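11S globulin (Wrightia tinctoria, PDB 5WXU) probably serves as a hexameric seed storage protein of the cupin fold and binds the plant hormone auxin, indole-3-acetic acid. Local coordinates at residues C44-V49 and Q390-L395; A78-T83 and H353-V358; L103-Q108 and E404-K409; R364-G369 and V375-V380. All coordinates share one frame; numbering follows the deposited sequence.

Starting from the N terminus, C44-V49 meets Q390-L395 in interaction 1, closing a loop that takes in most of both cupin domains and tying the loop before strand 56-60 to the start of strand 393-399 in the C-terminal cupin domain. Interaction 2 is nested inside that loop and joins strand 80-87 to strand 354-359. Interaction 3, between strands 102-108 and 402-409, opens within interaction 2 but closes beyond it and beyond interaction 1, so it crosses both. Interactions 2 and 3 share a sheet, where Y357 N lies 2.8 Å from Y406 O. Interaction 4 is a local hairpin, R364-G369 with V375-V380, nested inside interactions 1 and 3, and its strand 361-368 pairs with strand 393-399 of interaction 1.

Interaction 1: C44-V49 and Q390-L395; sequences CDLQRV and QNYVYL
The backbones of C44-V49 and Q390-L395 stay well apart, with the CA atoms of L46 and Y392 9.9 Å from each other, and the side chain of Y392 spans the gap between them. The contact lays the loop that precedes strand 56-60 against the residues leading into strand 393-399 of the C-terminal cupin domain. On the loop side the chain folds into an inverse gamma turn centred on D45, with a weak bond of 3.1 Å from L46 N to C44 O. The phenol of Y392 reaches into this turn. Its CG lies beside the backbone N and anti to the carbonyl carbon (chi1 -80°), which directs the ring toward the loop, with L46 O in the ring plane at the edge. The L46 side chain crosses the phenol at about a right angle and touches it through CB, 3.7 Å from Y392 OH.

Several neighbours hold the loop in place. C44 forms a disulfide with C77 at the end of helix 73-78, and L46 also packs on R73 of that helix. C44 N is hydrogen-bonded to D194 of a second subunit, which places this end of the contact at a subunit interface. Three backbone atoms of the loop gather round the buried hydroxyl: Y392 OH lies 3.0 Å from C44 O, 3.0 Å from L46 N and 3.1 Å from L46 O.

Interaction 2: A78-T83 and H353-V358; sequences AGIDAT and HSISYV
This is a buried apolar contact between the two cupin domains of one chain, made where helix 73-78 gives way to strand 80-87 and strand 354-359 begins. I80 and I355 make about half of it. Their side chains run past each other in opposite directions, so that the branch of one lies by the chain end of the other: I80 CG2 is 4.1 Å from I355 CD1, and I80 CD1 is 4.2 Å from I355 CG2. Midway, I80 CG1 and I355 CG1 are 4.1 Å apart. I80 holds CG1 between its backbone N and carbonyl carbon (chi1 62°), and both of its branches thereby touch I355.

Beside this pair, H353 meets the end of the helix through CD2 of its imidazole, which lies 3.7 Å from A78 CA. Both ring nitrogens are satisfied: ND1 is hydrogen-bonded to Q390 N, and NE2 to Q192 O of a second subunit. The ring is therefore held from two sides while its carbon meets A78. After A78 the helix ends at G79, whose positive phi turns the chain into the strand. Strand 178-185 lies against I80 through I183, and strand 385-388 continues the packing, with I387 on A78 and L385 on I355.

Interaction 3: L103-Q108 and E404-K409; sequences LIIVVQ and ELYTVK
Two antiparallel sheets, one from each cupin domain of the chain, pack against each other here, L103-Q108 facing E404-K409. I105 and Y406 meet at the centre. The CG2 methyl of I105 sits over one face of the Y406 ring, 3.9 Å from the ring centroid and 16° off its normal, a CH-pi contact displaced toward the rim near Y406 CD2. The other branch of I105 lies back toward the tyrosine's main chain, its CD1 3.8 Å from Y406 CB, so the isoleucine straddles the start of the side chain and the ring. With CG1 anti to the carbonyl carbon (chi1 -66°) and CG2 anti to the backbone N, both branches are turned to the tyrosine.

The strands run in opposite directions, their axes 174° apart and 9.1 Å distant at closest approach, a spacing at which side chains alone bridge the two jelly-roll domains. Next along, L103 CD1 settles between the two methyls of V408, 4.0 Å from CG1 and likewise from CG2. I105 CD1 also approaches V408 CG2. In the N-terminal sheet, L181 lies beside I105 and I183 against V408; across the interface, T359 and R335 flank Y406. At its far end strand 103-108 is distorted by a classic beta bulge, with V107 and Q108 both facing V179.

Interaction 4: R364-G369 and V375-V380; sequences RLQVGG and VYDGDV
R364 and D377 face each other across an antiparallel hairpin with guanidinium and carboxylate nearly coplanar, 6° apart. The grip is side-on: R364 NE donates to D377 OD1 and R364 NH2 to D377 OD2, both at 2.9 Å, each oxygen offering its syn lone pair. An arginine chain extended from CG to NE carries the group alongside the aspartate. NH2 also forms a salt bridge with D230 of a second subunit, whose F233 makes a cation-pi contact with R364, so the pair is fixed at the interface. Beside it, Q366 crosses D377 obliquely, its amide tilted 31° from the carboxylate, while its OE1 accepts from D230 N of the second subunit.

On the opposite face L365 crosses the Y376 side chain at about a right angle, L365 CD2 and Y376 CD2 4.0 Å apart, and also packs on V380. Y376 OH is tied to D379 O at 2.6 Å, in the ring plane, which fixes the phenol across the corner at G378. A classic beta bulge, V375 and Y376 both opposite V367, lets V367 O accept from both amides. Strand 361-368 pairs on its other side with strand 393-399, while F386 of strand 385-388 packs on L365 and V380.

Interaction 1: C44-V49 and Q390-L395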
loop_
_atom_site.group_PDB
_atom_site.type_symbol
_atom_site.label_atom_id
_atom_site.label_comp_id
_atom_site.label_asym_id
_atom_site.label_seq_id
_atom_site.Cartn_x
_atom_site.Cartn_y
_atom_site.Cartn_z
ATOM N N CYS B 44 -19.409 24.229 -9.774
ATOM C CA CYS B 44 -18.870 23.761 -11.025
ATOM C C CYS B 44 -19.988 23.552 -12.081
ATOM O O CYS B 44 -19.793 22.920 -13.135
ATOM C CB CYS B 44 -18.132 22.440 -10.832
ATOM S SG CYS B 44 -16.439 22.708 -10.185
ATOM N N ASP B 45 -21.124 24.190 -11.843
ATOM C CA ASP B 45 -22.214 24.119 -12.842
ATOM C C ASP B 45 -22.058 25.392 -13.656
ATOM O O ASP B 45 -22.687 26.411 -13.380
ATOM C CB ASP B 45 -23.531 24.058 -12.144
ATOM C CG ASP B 45 -24.702 23.996 -13.129
ATOM O OD1 ASP B 45 -24.470 23.737 -14.318
ATOM O OD2 ASP B 45 -25.829 24.216 -12.700
ATOM N N LEU B 46 -21.158 25.331 -14.616
ATOM C CA LEU B 46 -20.822 26.485 -15.408
ATOM C C LEU B 46 -21.529 26.410 -16.772
ATOM O O LEU B 46 -21.478 25.376 -17.526
ATOM C CB LEU B 46 -19.303 26.574 -15.650
ATOM C CG LEU B 46 -18.406 26.334 -14.412
ATOM C CD1 LEU B 46 -16.929 26.380 -14.815
ATOM C CD2 LEU B 46 -18.741 27.355 -13.363
ATOM N N GLN B 47 -22.145 27.526 -17.109
ATOM C CA GLN B 47 -22.894 27.651 -18.370
ATOM C C GLN B 47 -21.955 28.133 -19.457
ATOM O O GLN B 47 -22.165 27.836 -20.623
ATOM C CB GLN B 47 -24.079 28.620 -18.192
ATOM C CG GLN B 47 -25.100 28.163 -17.141
ATOM C CD GLN B 47 -24.616 28.285 -15.672
ATOM O OE1 GLN B 47 -23.801 29.162 -15.309
ATOM N NE2 GLN B 47 -25.119 27.391 -14.825
ATOM N N ARG B 48 -20.901 28.855 -19.071
ATOM C CA ARG B 48 -19.879 29.292 -19.978
ATOM C C ARG B 48 -18.489 29.170 -19.343
ATOM O O ARG B 48 -18.354 29.288 -18.132
ATOM C CB ARG B 48 -20.153 30.739 -20.447
ATOM C CG ARG B 48 -19.497 31.887 -19.671
ATOM C CD ARG B 48 -19.880 33.261 -20.262
ATOM N NE ARG B 48 -19.591 33.349 -21.699
ATOM C CZ ARG B 48 -19.785 34.429 -22.458
ATOM N NH1 ARG B 48 -20.251 35.563 -21.937
ATOM N NH2 ARG B 48 -19.488 34.385 -23.759
ATOM N N VAL B 49 -17.485 28.902 -20.170
ATOM C CA VAL B 49 -16.095 29.015 -19.808
ATOM C C VAL B 49 -15.446 29.869 -20.908
ATOM O O VAL B 49 -16.028 30.050 -21.976
ATOM C CB VAL B 49 -15.455 27.623 -19.558
ATOM C CG1 VAL B 49 -16.351 26.795 -18.638
ATOM C CG2 VAL B 49 -15.184 26.890 -20.835
ATOM N N GLN B 390 -13.939 18.501 -15.083
ATOM C CA GLN B 390 -14.300 17.091 -15.114
ATOM C C GLN B 390 -15.615 16.809 -15.826
ATOM O O GLN B 390 -16.600 17.521 -15.588
ATOM C CB GLN B 390 -14.390 16.614 -13.687
ATOM C CG GLN B 390 -14.853 15.177 -13.529
ATOM C CD GLN B 390 -15.015 14.734 -12.054
ATOM O OE1 GLN B 390 -14.959 15.513 -11.101
ATOM N NE2 GLN B 390 -15.210 13.418 -11.874
ATOM N N ASN B 391 -15.524 15.929 -16.810
ATOM C CA ASN B 391 -16.620 15.361 -17.534
ATOM C C ASN B 391 -17.181 16.314 -18.598
ATOM O O ASN B 391 -18.055 15.872 -19.344
ATOM C CB ASN B 391 -17.789 14.877 -16.643
ATOM C CG ASN B 391 -17.493 13.598 -15.889
ATOM O OD1 ASN B 391 -16.450 12.898 -16.105
ATOM N ND2 ASN B 391 -18.407 13.239 -15.008
ATOM N N TYR B 392 -16.723 17.578 -18.678
ATOM C CA TYR B 392 -17.190 18.415 -19.799
ATOM C C TYR B 392 -16.532 17.876 -21.081
ATOM O O TYR B 392 -15.345 17.565 -21.117
ATOM C CB TYR B 392 -16.775 19.887 -19.604
ATOM C CG TYR B 392 -17.671 20.664 -18.664
ATOM C CD1 TYR B 392 -17.784 20.344 -17.305
ATOM C CD2 TYR B 392 -18.300 21.836 -19.097
ATOM C CE1 TYR B 392 -18.613 21.081 -16.471
ATOM C CE2 TYR B 392 -19.081 22.581 -18.258
ATOM C CZ TYR B 392 -19.206 22.240 -16.944
ATOM O OH TYR B 392 -19.967 23.000 -16.130
ATOM N N VAL B 393 -17.304 17.819 -22.177
ATOM C CA VAL B 393 -16.786 17.322 -23.431
ATOM C C VAL B 393 -16.068 18.443 -24.162
ATOM O O VAL B 393 -16.520 19.597 -24.133
ATOM C CB VAL B 393 -17.892 16.710 -24.279
ATOM C CG1 VAL B 393 -17.386 16.266 -25.635
ATOM C CG2 VAL B 393 -18.408 15.490 -23.555
ATOM N N TYR B 394 -14.949 18.132 -24.784
ATOM C CA TYR B 394 -14.225 19.176 -25.538
ATOM C C TYR B 394 -13.521 18.716 -26.764
ATOM O O TYR B 394 -13.061 17.576 -26.826
ATOM C CB TYR B 394 -13.233 19.929 -24.653
ATOM C CG TYR B 394 -12.135 19.090 -24.019
ATOM C CD1 TYR B 394 -12.424 18.204 -23.011
ATOM C CD2 TYR B 394 -10.814 19.317 -24.303
ATOM C CE1 TYR B 394 -11.436 17.497 -22.389
ATOM C CE2 TYR B 394 -9.794 18.597 -23.688
ATOM C CZ TYR B 394 -10.127 17.683 -22.721
ATOM O OH TYR B 394 -9.155 16.958 -22.052
ATOM N N LEU B 395 -13.367 19.636 -27.711
ATOM C CA LEU B 395 -12.676 19.389 -28.998
ATOM C C LEU B 395 -11.710 20.527 -29.257
ATOM O O LEU B 395 -12.134 21.647 -29.135
ATOM C CB LEU B 395 -13.620 19.582 -30.199
ATOM C CG LEU B 395 -14.695 18.586 -30.449
ATOM C CD1 LEU B 395 -15.899 18.998 -29.639
ATOM C CD2 LEU B 395 -14.943 18.480 -31.963
#

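Interaction 2: A78-T83 and H353-V358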
loop_
_atom_site.group_PDB
_atom_site.type_symbol
_atom_site.label_atom_id
_atom_site.label_comp_id
_atom_site.label_asym_id
_atom_site.label_seq_id
_atom_site.Cartn_x
_atom_site.Cartn_y
_atom_site.Cartn_z
ATOM N N ALA B 78 -12.291 24.858 -10.406
ATOM C CA ALA B 78 -11.155 23.974 -10.554
ATOM C C ALA B 78 -10.318 23.881 -9.279
ATOM O O ALA B 78 -9.521 22.939 -9.127
ATOM C CB ALA B 78 -10.280 24.411 -11.680
ATOM N N GLY B 79 -10.504 24.823 -8.365
ATOM C CA GLY B 79 -9.803 24.781 -7.124
ATOM C C GLY B 79 -8.353 25.210 -7.262
ATOM O O GLY B 79 -7.489 24.674 -6.597
ATOM N N ILE B 80 -8.077 26.132 -8.184
ATOM C CA ILE B 80 -6.685 26.467 -8.470
ATOM C C ILE B 80 -6.418 27.950 -8.428
ATOM O O ILE B 80 -7.375 28.743 -8.594
ATOM C CB ILE B 80 -6.187 25.871 -9.827
ATOM C CG1 ILE B 80 -6.950 26.389 -11.026
ATOM C CG2 ILE B 80 -6.105 24.335 -9.852
ATOM C CD1 ILE B 80 -6.070 27.424 -11.748
ATOM N N ASP B 81 -5.146 28.293 -8.223
ATOM C CA ASP B 81 -4.605 29.626 -8.582
ATOM C C ASP B 81 -3.622 29.462 -9.702
ATOM O O ASP B 81 -2.932 28.426 -9.821
ATOM C CB ASP B 81 -3.973 30.332 -7.406
ATOM C CG ASP B 81 -5.020 31.084 -6.597
ATOM O OD1 ASP B 81 -6.033 31.562 -7.181
ATOM O OD2 ASP B 81 -4.881 31.156 -5.387
ATOM N N ALA B 82 -3.531 30.495 -10.552
ATOM C CA ALA B 82 -2.585 30.526 -11.619
ATOM C C ALA B 82 -1.817 31.862 -11.616
ATOM O O ALA B 82 -2.396 32.958 -11.426
ATOM C CB ALA B 82 -3.290 30.297 -12.939
ATOM N N THR B 83 -0.509 31.743 -11.701
ATOM C CA THR B 83 0.420 32.872 -11.723
ATOM C C THR B 83 1.458 32.719 -12.796
ATOM O O THR B 83 1.971 31.629 -13.039
ATOM C CB THR B 83 1.173 32.994 -10.406
ATOM O OG1 THR B 83 0.253 32.900 -9.327
ATOM C CG2 THR B 83 1.911 34.358 -10.277
ATOM N N HIS B 353 -10.118 17.853 -13.304
ATOM C CA HIS B 353 -10.196 19.107 -14.087
ATOM C C HIS B 353 -8.922 19.330 -14.873
ATOM O O HIS B 353 -7.809 18.876 -14.487
ATOM C CB HIS B 353 -10.421 20.288 -13.226
ATOM C CG HIS B 353 -11.529 20.142 -12.292
ATOM N ND1 HIS B 353 -12.793 19.778 -12.692
ATOM C CD2 HIS B 353 -11.568 20.311 -10.952
ATOM C CE1 HIS B 353 -13.571 19.757 -11.630
ATOM N NE2 HIS B 353 -12.845 20.053 -10.557
ATOM N N SER B 354 -9.047 20.009 -16.034
ATOM C CA SER B 354 -7.854 20.346 -16.816
ATOM C C SER B 354 -7.691 21.853 -16.861
ATOM O O SER B 354 -8.656 22.599 -17.049
ATOM C CB SER B 354 -7.831 19.732 -18.241
ATOM O OG SER B 354 -8.918 20.200 -19.007
ATOM N N ILE B 355 -6.462 22.276 -16.627
ATOM C CA ILE B 355 -6.083 23.687 -16.697
ATOM C C ILE B 355 -4.978 23.786 -17.769
ATOM O O ILE B 355 -3.826 23.319 -17.575
ATOM C CB ILE B 355 -5.544 24.171 -15.345
ATOM C CG1 ILE B 355 -6.545 23.932 -14.237
ATOM C CG2 ILE B 355 -5.114 25.621 -15.412
ATOM C CD1 ILE B 355 -6.420 22.609 -13.508
ATOM N N SER B 356 -5.313 24.419 -18.905
ATOM C CA SER B 356 -4.396 24.508 -20.081
ATOM C C SER B 356 -3.843 25.899 -20.295
ATOM O O SER B 356 -4.533 26.859 -20.059
ATOM C CB SER B 356 -5.084 24.106 -21.337
ATOM O OG SER B 356 -5.512 22.736 -21.313
ATOM N N TYR B 357 -2.563 25.958 -20.648
ATOM C CA TYR B 357 -1.914 27.233 -21.000
ATOM C C TYR B 357 -1.383 27.120 -22.395
ATOM O O TYR B 357 -0.688 26.199 -22.700
ATOM C CB TYR B 357 -0.767 27.451 -20.051
ATOM C CG TYR B 357 -0.082 28.769 -20.261
ATOM C CD1 TYR B 357 -0.733 29.954 -19.929
ATOM C CD2 TYR B 357 1.175 28.833 -20.798
ATOM C CE1 TYR B 357 -0.133 31.180 -20.203
ATOM C CE2 TYR B 357 1.820 30.042 -20.986
ATOM C CZ TYR B 357 1.144 31.222 -20.670
ATOM O OH TYR B 357 1.768 32.448 -20.941
ATOM N N VAL B 358 -1.692 28.078 -23.262
ATOM C CA VAL B 358 -1.244 28.031 -24.637
ATOM C C VAL B 358 0.112 28.726 -24.762
ATOM O O VAL B 358 0.218 29.940 -24.542
ATOM C CB VAL B 358 -2.250 28.733 -25.542
ATOM C CG1 VAL B 358 -1.871 28.544 -27.010
ATOM C CG2 VAL B 358 -3.644 28.234 -25.350
#

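Interaction 3: L103-Q108 and E404-K409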
loop_
_atom_site.group_PDB
_atom_site.type_symbol
_atom_site.label_atom_id
_atom_site.label_comp_id
_atom_site.label_asym_id
_atom_site.label_seq_id
_atom_site.Cartn_x
_atom_site.Cartn_y
_atom_site.Cartn_z
ATOM N N LEU B 103 2.385 22.646 -9.704
ATOM C CA LEU B 103 3.246 22.384 -10.790
ATOM C C LEU B 103 3.719 23.739 -11.402
ATOM O O LEU B 103 2.906 24.717 -11.527
ATOM C CB LEU B 103 2.527 21.609 -11.831
ATOM C CG LEU B 103 1.978 20.252 -11.423
ATOM C CD1 LEU B 103 1.613 19.513 -12.666
ATOM C CD2 LEU B 103 2.998 19.431 -10.656
ATOM N N ILE B 104 4.997 23.790 -11.698
ATOM C CA ILE B 104 5.621 24.970 -12.376
ATOM C C ILE B 104 6.013 24.564 -13.776
ATOM O O ILE B 104 6.736 23.595 -13.950
ATOM C CB ILE B 104 6.842 25.426 -11.601
ATOM C CG1 ILE B 104 6.451 25.847 -10.199
ATOM C CG2 ILE B 104 7.473 26.674 -12.301
ATOM C CD1 ILE B 104 7.566 26.151 -9.253
ATOM N N ILE B 105 5.516 25.258 -14.802
ATOM C CA ILE B 105 5.892 25.019 -16.197
ATOM C C ILE B 105 6.907 26.085 -16.580
ATOM O O ILE B 105 6.647 27.267 -16.424
ATOM C CB ILE B 105 4.687 25.109 -17.110
ATOM C CG1 ILE B 105 3.731 23.971 -16.795
ATOM C CG2 ILE B 105 5.115 25.035 -18.575
ATOM C CD1 ILE B 105 2.351 24.391 -17.132
ATOM N N VAL B 106 8.070 25.663 -16.989
ATOM C CA VAL B 106 9.081 26.603 -17.477
ATOM C C VAL B 106 8.764 26.873 -18.930
ATOM O O VAL B 106 9.108 26.083 -19.836
ATOM C CB VAL B 106 10.509 26.114 -17.280
ATOM C CG1 VAL B 106 11.474 27.259 -17.714
ATOM C CG2 VAL B 106 10.713 25.674 -15.820
ATOM N N VAL B 107 8.185 28.058 -19.157
ATOM C CA VAL B 107 7.638 28.468 -20.466
ATOM C C VAL B 107 8.741 28.979 -21.386
ATOM O O VAL B 107 8.718 28.748 -22.604
ATOM C CB VAL B 107 6.555 29.560 -20.251
ATOM C CG1 VAL B 107 6.112 30.149 -21.579
ATOM C CG2 VAL B 107 5.325 28.960 -19.610
ATOM N N GLN B 108 9.744 29.598 -20.782
ATOM C CA GLN B 108 10.899 30.146 -21.478
ATOM C C GLN B 108 12.053 30.317 -20.517
ATOM O O GLN B 108 11.842 30.654 -19.375
ATOM C CB GLN B 108 10.526 31.510 -22.055
ATOM C CG GLN B 108 11.681 32.351 -22.585
ATOM C CD GLN B 108 11.205 33.740 -23.044
ATOM O OE1 GLN B 108 10.352 33.826 -23.936
ATOM N NE2 GLN B 108 11.764 34.822 -22.458
ATOM N N GLU B 404 0.517 24.738 -29.433
ATOM C CA GLU B 404 1.227 24.057 -28.341
ATOM C C GLU B 404 0.537 24.470 -27.034
ATOM O O GLU B 404 0.283 25.651 -26.769
ATOM C CB GLU B 404 2.697 24.400 -28.241
ATOM C CG GLU B 404 3.413 23.527 -27.160
ATOM C CD GLU B 404 4.827 23.969 -26.975
ATOM O OE1 GLU B 404 5.029 25.171 -26.802
ATOM O OE2 GLU B 404 5.769 23.166 -27.147
ATOM N N LEU B 405 0.231 23.471 -26.201
ATOM C CA LEU B 405 -0.400 23.673 -24.908
ATOM C C LEU B 405 0.363 22.827 -23.870
ATOM O O LEU B 405 0.821 21.720 -24.169
ATOM C CB LEU B 405 -1.827 23.035 -24.945
ATOM C CG LEU B 405 -2.907 23.283 -25.953
ATOM C CD1 LEU B 405 -4.134 22.467 -25.617
ATOM C CD2 LEU B 405 -3.290 24.772 -25.943
ATOM N N TYR B 406 0.410 23.325 -22.654
ATOM C CA TYR B 406 0.729 22.560 -21.433
ATOM C C TYR B 406 -0.527 22.538 -20.550
ATOM O O TYR B 406 -1.173 23.575 -20.343
ATOM C CB TYR B 406 1.859 23.138 -20.650
ATOM C CG TYR B 406 3.218 23.062 -21.300
ATOM C CD1 TYR B 406 3.611 23.961 -22.348
ATOM C CD2 TYR B 406 4.162 22.121 -20.887
ATOM C CE1 TYR B 406 4.845 23.867 -22.914
ATOM C CE2 TYR B 406 5.417 22.063 -21.464
ATOM C CZ TYR B 406 5.757 22.943 -22.460
ATOM O OH TYR B 406 6.987 22.914 -23.039
ATOM N N THR B 407 -0.855 21.362 -20.028
ATOM C CA THR B 407 -2.058 21.148 -19.232
ATOM C C THR B 407 -1.706 20.523 -17.933
ATOM O O THR B 407 -0.835 19.670 -17.883
ATOM C CB THR B 407 -3.047 20.291 -19.986
ATOM O OG1 THR B 407 -3.363 20.965 -21.227
ATOM C CG2 THR B 407 -4.261 20.111 -19.281
ATOM N N VAL B 408 -2.300 21.059 -16.888
ATOM C CA VAL B 408 -2.185 20.506 -15.502
ATOM C C VAL B 408 -3.504 19.886 -15.227
ATOM O O VAL B 408 -4.567 20.491 -15.463
ATOM C CB VAL B 408 -1.903 21.630 -14.507
ATOM C CG1 VAL B 408 -2.014 21.092 -13.051
ATOM C CG2 VAL B 408 -0.529 22.154 -14.805
ATOM N N LYS B 409 -3.504 18.669 -14.621
ATOM C CA LYS B 409 -4.785 18.008 -14.323
ATOM C C LYS B 409 -4.814 17.641 -12.866
ATOM O O LYS B 409 -3.762 17.309 -12.284
ATOM C CB LYS B 409 -5.026 16.776 -15.185
ATOM C CG LYS B 409 -5.206 17.092 -16.659
ATOM C CD LYS B 409 -5.570 15.884 -17.474
ATOM C CE LYS B 409 -5.531 16.294 -18.944
ATOM N NZ LYS B 409 -6.302 15.303 -19.755
#

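Interaction 4: R364-G369 and V375-V380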
loop_
_atom_site.group_PDB
_atom_site.type_symbol
_atom_site.label_atom_id
_atom_site.label_comp_id
_atom_site.label_asym_id
_atom_site.label_seq_id
_atom_site.Cartn_x
_atom_site.Cartn_y
_atom_site.Cartn_z
ATOM N N ARG B 364 -9.038 26.478 -32.376
ATOM C CA ARG B 364 -10.404 26.524 -31.988
ATOM C C ARG B 364 -10.626 25.469 -30.886
ATOM O O ARG B 364 -10.195 24.362 -31.018
ATOM C CB ARG B 364 -11.301 26.112 -33.160
ATOM C CG ARG B 364 -12.782 26.190 -32.919
ATOM C CD ARG B 364 -13.591 25.801 -34.163
ATOM N NE ARG B 364 -15.020 25.739 -33.922
ATOM C CZ ARG B 364 -15.937 25.346 -34.799
ATOM N NH1 ARG B 364 -15.596 24.939 -36.022
ATOM N NH2 ARG B 364 -17.190 25.333 -34.441
ATOM N N LEU B 365 -11.307 25.882 -29.844
ATOM C CA LEU B 365 -11.771 25.054 -28.742
ATOM C C LEU B 365 -13.313 25.098 -28.679
ATOM O O LEU B 365 -13.932 26.136 -28.644
ATOM C CB LEU B 365 -11.132 25.543 -27.421
ATOM C CG LEU B 365 -11.701 24.894 -26.145
ATOM C CD1 LEU B 365 -11.211 23.464 -26.016
ATOM C CD2 LEU B 365 -11.273 25.745 -24.958
ATOM N N GLN B 366 -13.927 23.943 -28.645
ATOM C CA GLN B 366 -15.321 23.827 -28.263
ATOM C C GLN B 366 -15.479 22.981 -27.008
ATOM O O GLN B 366 -14.818 21.939 -26.860
ATOM C CB GLN B 366 -16.156 23.285 -29.383
ATOM C CG GLN B 366 -17.612 23.197 -29.014
ATOM C CD GLN B 366 -18.529 23.077 -30.177
ATOM O OE1 GLN B 366 -18.283 22.295 -31.107
ATOM N NE2 GLN B 366 -19.648 23.829 -30.115
ATOM N N VAL B 367 -16.296 23.490 -26.104
ATOM C CA VAL B 367 -16.591 22.802 -24.853
ATOM C C VAL B 367 -18.094 22.651 -24.701
ATOM O O VAL B 367 -18.851 23.632 -24.927
ATOM C CB VAL B 367 -16.103 23.576 -23.669
ATOM C CG1 VAL B 367 -16.286 22.764 -22.379
ATOM C CG2 VAL B 367 -14.657 23.952 -23.844
ATOM N N GLY B 368 -18.505 21.444 -24.341
ATOM C CA GLY B 368 -19.895 21.063 -24.009
ATOM C C GLY B 368 -20.055 20.651 -22.513
ATOM O O GLY B 368 -19.197 19.939 -21.954
ATOM N N GLY B 369 -21.130 21.095 -21.886
ATOM C CA GLY B 369 -21.453 20.729 -20.500
ATOM C C GLY B 369 -22.828 20.115 -20.356
ATOM O O GLY B 369 -23.215 19.188 -21.097
ATOM N N VAL B 375 -20.804 25.599 -24.161
ATOM C CA VAL B 375 -20.240 26.252 -23.036
ATOM C C VAL B 375 -19.147 27.223 -23.499
ATOM O O VAL B 375 -18.921 28.256 -22.883
ATOM C CB VAL B 375 -19.731 25.136 -22.070
ATOM C CG1 VAL B 375 -18.675 25.640 -21.140
ATOM C CG2 VAL B 375 -20.917 24.570 -21.331
ATOM N N TYR B 376 -18.457 26.878 -24.584
ATOM C CA TYR B 376 -17.500 27.778 -25.236
ATOM C C TYR B 376 -17.318 27.270 -26.650
ATOM O O TYR B 376 -17.209 26.052 -26.889
ATOM C CB TYR B 376 -16.127 27.860 -24.533
ATOM C CG TYR B 376 -15.165 28.804 -25.183
ATOM C CD1 TYR B 376 -15.391 30.186 -25.134
ATOM C CD2 TYR B 376 -14.096 28.370 -25.975
ATOM C CE1 TYR B 376 -14.531 31.082 -25.734
ATOM C CE2 TYR B 376 -13.204 29.283 -26.564
ATOM C CZ TYR B 376 -13.461 30.654 -26.490
ATOM O OH TYR B 376 -12.603 31.595 -27.093
ATOM N N ASP B 377 -17.257 28.190 -27.609
ATOM C CA ASP B 377 -16.856 27.785 -28.964
ATOM C C ASP B 377 -16.153 28.982 -29.556
ATOM O O ASP B 377 -16.847 29.933 -29.942
ATOM C CB ASP B 377 -18.044 27.373 -29.856
ATOM C CG ASP B 377 -17.599 26.805 -31.263
ATOM O OD1 ASP B 377 -16.391 26.648 -31.545
ATOM O OD2 ASP B 377 -18.470 26.390 -32.062
ATOM N N GLY B 378 -14.823 28.948 -29.586
ATOM C CA GLY B 378 -14.004 30.069 -30.058
ATOM C C GLY B 378 -12.521 29.825 -30.053
ATOM O O GLY B 378 -12.056 28.697 -29.840
ATOM N N ASP B 379 -11.759 30.881 -30.307
ATOM C CA ASP B 379 -10.323 30.803 -30.359
ATOM C C ASP B 379 -9.661 30.616 -29.021
ATOM O O ASP B 379 -10.224 31.020 -27.975
ATOM C CB ASP B 379 -9.739 32.075 -30.968
ATOM C CG ASP B 379 -10.197 32.289 -32.423
ATOM O OD1 ASP B 379 -10.419 31.282 -33.155
ATOM O OD2 ASP B 379 -10.285 33.477 -32.819
ATOM N N VAL B 380 -8.486 29.984 -29.052
ATOM C CA VAL B 380 -7.544 30.084 -27.988
ATOM C C VAL B 380 -6.277 30.527 -28.603
ATOM O O VAL B 380 -5.970 30.174 -29.759
ATOM C CB VAL B 380 -7.385 28.806 -27.137
ATOM C CG1 VAL B 380 -8.728 28.455 -26.524
ATOM C CG2 VAL B 380 -6.832 27.617 -27.976
#